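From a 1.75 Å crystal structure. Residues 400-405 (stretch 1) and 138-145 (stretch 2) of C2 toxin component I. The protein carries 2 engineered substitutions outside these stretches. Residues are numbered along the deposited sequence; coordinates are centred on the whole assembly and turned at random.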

# COMPACT_ATOMS: atom_id res chain seq x y z
N ILE A 400 5.40 8.47 8.88
CA ILE A 400 5.37 8.13 7.49
C ILE A 400 6.62 7.41 7.09
O ILE A 400 7.72 7.89 7.37
CB ILE A 400 5.29 9.44 6.62
CG1 ILE A 400 4.00 10.18 7.07
CG2 ILE A 400 5.30 9.12 5.15
CD1 ILE A 400 3.85 11.63 6.42
N PHE A 401 6.44 6.26 6.45
CA PHE A 401 7.62 5.54 5.99
C PHE A 401 7.68 5.36 4.48
O PHE A 401 8.73 4.91 3.97
CB PHE A 401 7.77 4.22 6.80
CG PHE A 401 6.72 3.19 6.49
CD1 PHE A 401 6.86 2.33 5.33
CD2 PHE A 401 5.57 3.09 7.30
CE1 PHE A 401 5.84 1.37 5.03
CE2 PHE A 401 4.54 2.12 6.98
CZ PHE A 401 4.67 1.30 5.85
N ARG A 402 6.63 5.70 3.74
CA ARG A 402 6.74 5.70 2.28
C ARG A 402 5.55 6.47 1.73
O ARG A 402 4.48 6.49 2.35
CB ARG A 402 6.67 4.24 1.75
CG ARG A 402 6.89 4.13 0.24
CD ARG A 402 6.89 2.62 -0.18
NE ARG A 402 5.54 2.04 -0.02
CZ ARG A 402 5.06 0.98 -0.70
NH1 ARG A 402 5.84 0.31 -1.57
NH2 ARG A 402 3.77 0.63 -0.54
N ILE A 403 5.76 7.10 0.59
CA ILE A 403 4.74 7.89 -0.07
C ILE A 403 4.82 7.53 -1.51
O ILE A 403 5.88 7.69 -2.17
CB ILE A 403 4.99 9.43 0.11
CG1 ILE A 403 4.93 9.79 1.58
CG2 ILE A 403 3.87 10.23 -0.64
CD1 ILE A 403 5.64 11.15 1.88
N THR A 404 3.70 7.05 -2.03
CA THR A 404 3.60 6.56 -3.39
C THR A 404 2.66 7.42 -4.26
O THR A 404 1.48 7.51 -3.94
CB THR A 404 3.02 5.13 -3.36
OG1 THR A 404 3.93 4.29 -2.60
CG2 THR A 404 2.98 4.60 -4.77
N PRO A 405 3.15 7.99 -5.35
CA PRO A 405 2.20 8.79 -6.21
C PRO A 405 1.27 7.87 -7.00
O PRO A 405 1.69 6.78 -7.44
CB PRO A 405 3.13 9.49 -7.24
CG PRO A 405 4.51 9.19 -6.80
CD PRO A 405 4.50 7.96 -5.91
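Stretch 2 138-145: NQEYTKFS

Stretch 2 (residues 138-145) lies alongside stretch 1 (400-405) of the same chain, running in nearly the same direction. Stretch 1 is part of a strand that continues beyond both ends, extended except at Phe 401, where psi is -8°; stretch 2 enters as loop and becomes a strand at Tyr 141. The two strand axes run at 19° and approach no closer than 9.3 Å, too far for backbone pairing, so side chains fill the gap. In register, CA of Phe 401 lies 8.7 Å from CA of Gln 139, CA of Arg 402 8.2 Å from CA of Tyr 141, and CA of Thr 404 9.8 Å from CA of Phe 144. Ile 400 does not reach stretch 2. Phe 401 (chi1 p) points toward stretch 2: NE2 of Gln 139 sits over one face of its ring, 3.5 Å from CG of Phe 401, while CE1 of Phe 401 is 3.4 Å from O of Glu 140. The edge of the same ring is directed at the face of Tyr 141 in an offset edge-to-face pair, centroids 5.9 Å apart and planes at 75°, with CD1 of Phe 401 3.8 Å from CE1 of Tyr 141. A water joins the two residues, donating to O of Phe 401 at 3.2 Å and hydrogen-bonding with OH of Tyr 141 at 2.7 Å. Arg 402 also points toward stretch 2, its CD 4.0 Å from CD1 at the edge of the Tyr 141 ring. Its guanidinium clasps one carbonyl: NH2 and NH1 donate to O of Thr 142 at 2.8 and 3.0 Å, the acceptor lying near the guanidinium plane. Arg 402 NH2 is also 3.6 Å from CE2 of Phe 144. Ile 403 is out of reach. Thr 404 turns toward stretch 2 again, its OG1 4.0 Å from CE2 at the edge of the Phe 144 ring, and Pro 405 touches nothing in stretch 2.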

# COMPACT_ATOMS: atom_id res chain seq x y z
N ASN A 138 12.47 -5.45 8.63
CA ASN A 138 11.20 -5.67 9.30
C ASN A 138 10.13 -4.56 9.07
O ASN A 138 9.13 -4.47 9.80
CB ASN A 138 11.41 -5.85 10.78
CG ASN A 138 10.46 -6.85 11.35
OD1 ASN A 138 9.76 -7.53 10.60
ND2 ASN A 138 10.40 -6.94 12.68
N GLN A 139 10.37 -3.67 8.10
CA GLN A 139 9.32 -2.79 7.63
C GLN A 139 8.58 -3.52 6.52
O GLN A 139 9.12 -4.47 5.94
CB GLN A 139 9.91 -1.47 7.09
CG GLN A 139 8.82 -0.47 6.64
CD GLN A 139 7.86 -0.15 7.75
OE1 GLN A 139 6.82 -0.80 7.90
NE2 GLN A 139 8.23 0.82 8.59
N GLU A 140 7.34 -3.12 6.23
CA GLU A 140 6.55 -3.88 5.24
C GLU A 140 6.11 -2.96 4.12
O GLU A 140 5.44 -1.92 4.37
CB GLU A 140 5.35 -4.51 5.93
CG GLU A 140 4.52 -5.41 5.00
CD GLU A 140 3.52 -6.24 5.79
OE1 GLU A 140 3.00 -5.75 6.83
OE2 GLU A 140 3.24 -7.38 5.37
N TYR A 141 6.48 -3.31 2.90
CA TYR A 141 6.28 -2.42 1.73
C TYR A 141 5.39 -3.08 0.71
O TYR A 141 5.77 -4.07 0.08
CB TYR A 141 7.63 -2.15 1.08
CG TYR A 141 8.59 -1.45 2.02
CD1 TYR A 141 8.52 -0.06 2.23
CD2 TYR A 141 9.60 -2.19 2.68
CE1 TYR A 141 9.43 0.57 3.10
CE2 TYR A 141 10.50 -1.57 3.54
CZ TYR A 141 10.42 -0.18 3.73
OH TYR A 141 11.33 0.44 4.58
N THR A 142 4.19 -2.53 0.50
CA THR A 142 3.24 -3.18 -0.38
C THR A 142 3.44 -2.81 -1.85
O THR A 142 3.60 -1.61 -2.21
CB THR A 142 1.80 -2.75 0.06
OG1 THR A 142 1.69 -2.99 1.47
CG2 THR A 142 0.70 -3.51 -0.74
N LYS A 143 3.40 -3.83 -2.72
CA LYS A 143 3.35 -3.63 -4.14
C LYS A 143 1.87 -3.63 -4.56
O LYS A 143 1.22 -4.65 -4.59
CB LYS A 143 4.11 -4.77 -4.86
CG LYS A 143 4.25 -4.49 -6.39
CD LYS A 143 5.44 -3.57 -6.70
CE LYS A 143 5.58 -3.37 -8.21
NZ LYS A 143 6.73 -2.42 -8.35
N PHE A 144 1.33 -2.43 -4.79
CA PHE A 144 -0.10 -2.34 -5.11
C PHE A 144 -0.48 -3.00 -6.42
O PHE A 144 -1.57 -3.59 -6.51
CB PHE A 144 -0.53 -0.86 -5.10
CG PHE A 144 -0.24 -0.18 -3.81
CD1 PHE A 144 -0.90 -0.55 -2.61
CD2 PHE A 144 0.70 0.85 -3.77
CE1 PHE A 144 -0.62 0.15 -1.39
CE2 PHE A 144 1.00 1.54 -2.58
CZ PHE A 144 0.35 1.18 -1.39
N SER A 145 0.42 -2.97 -7.40
CA SER A 145 0.14 -3.54 -8.72
C SER A 145 0.50 -5.02 -8.66
O SER A 145 0.87 -5.52 -7.61
CB SER A 145 1.00 -2.87 -9.81
OG SER A 145 2.40 -3.09 -9.53
O HOH W 1 11.06 3.06 5.10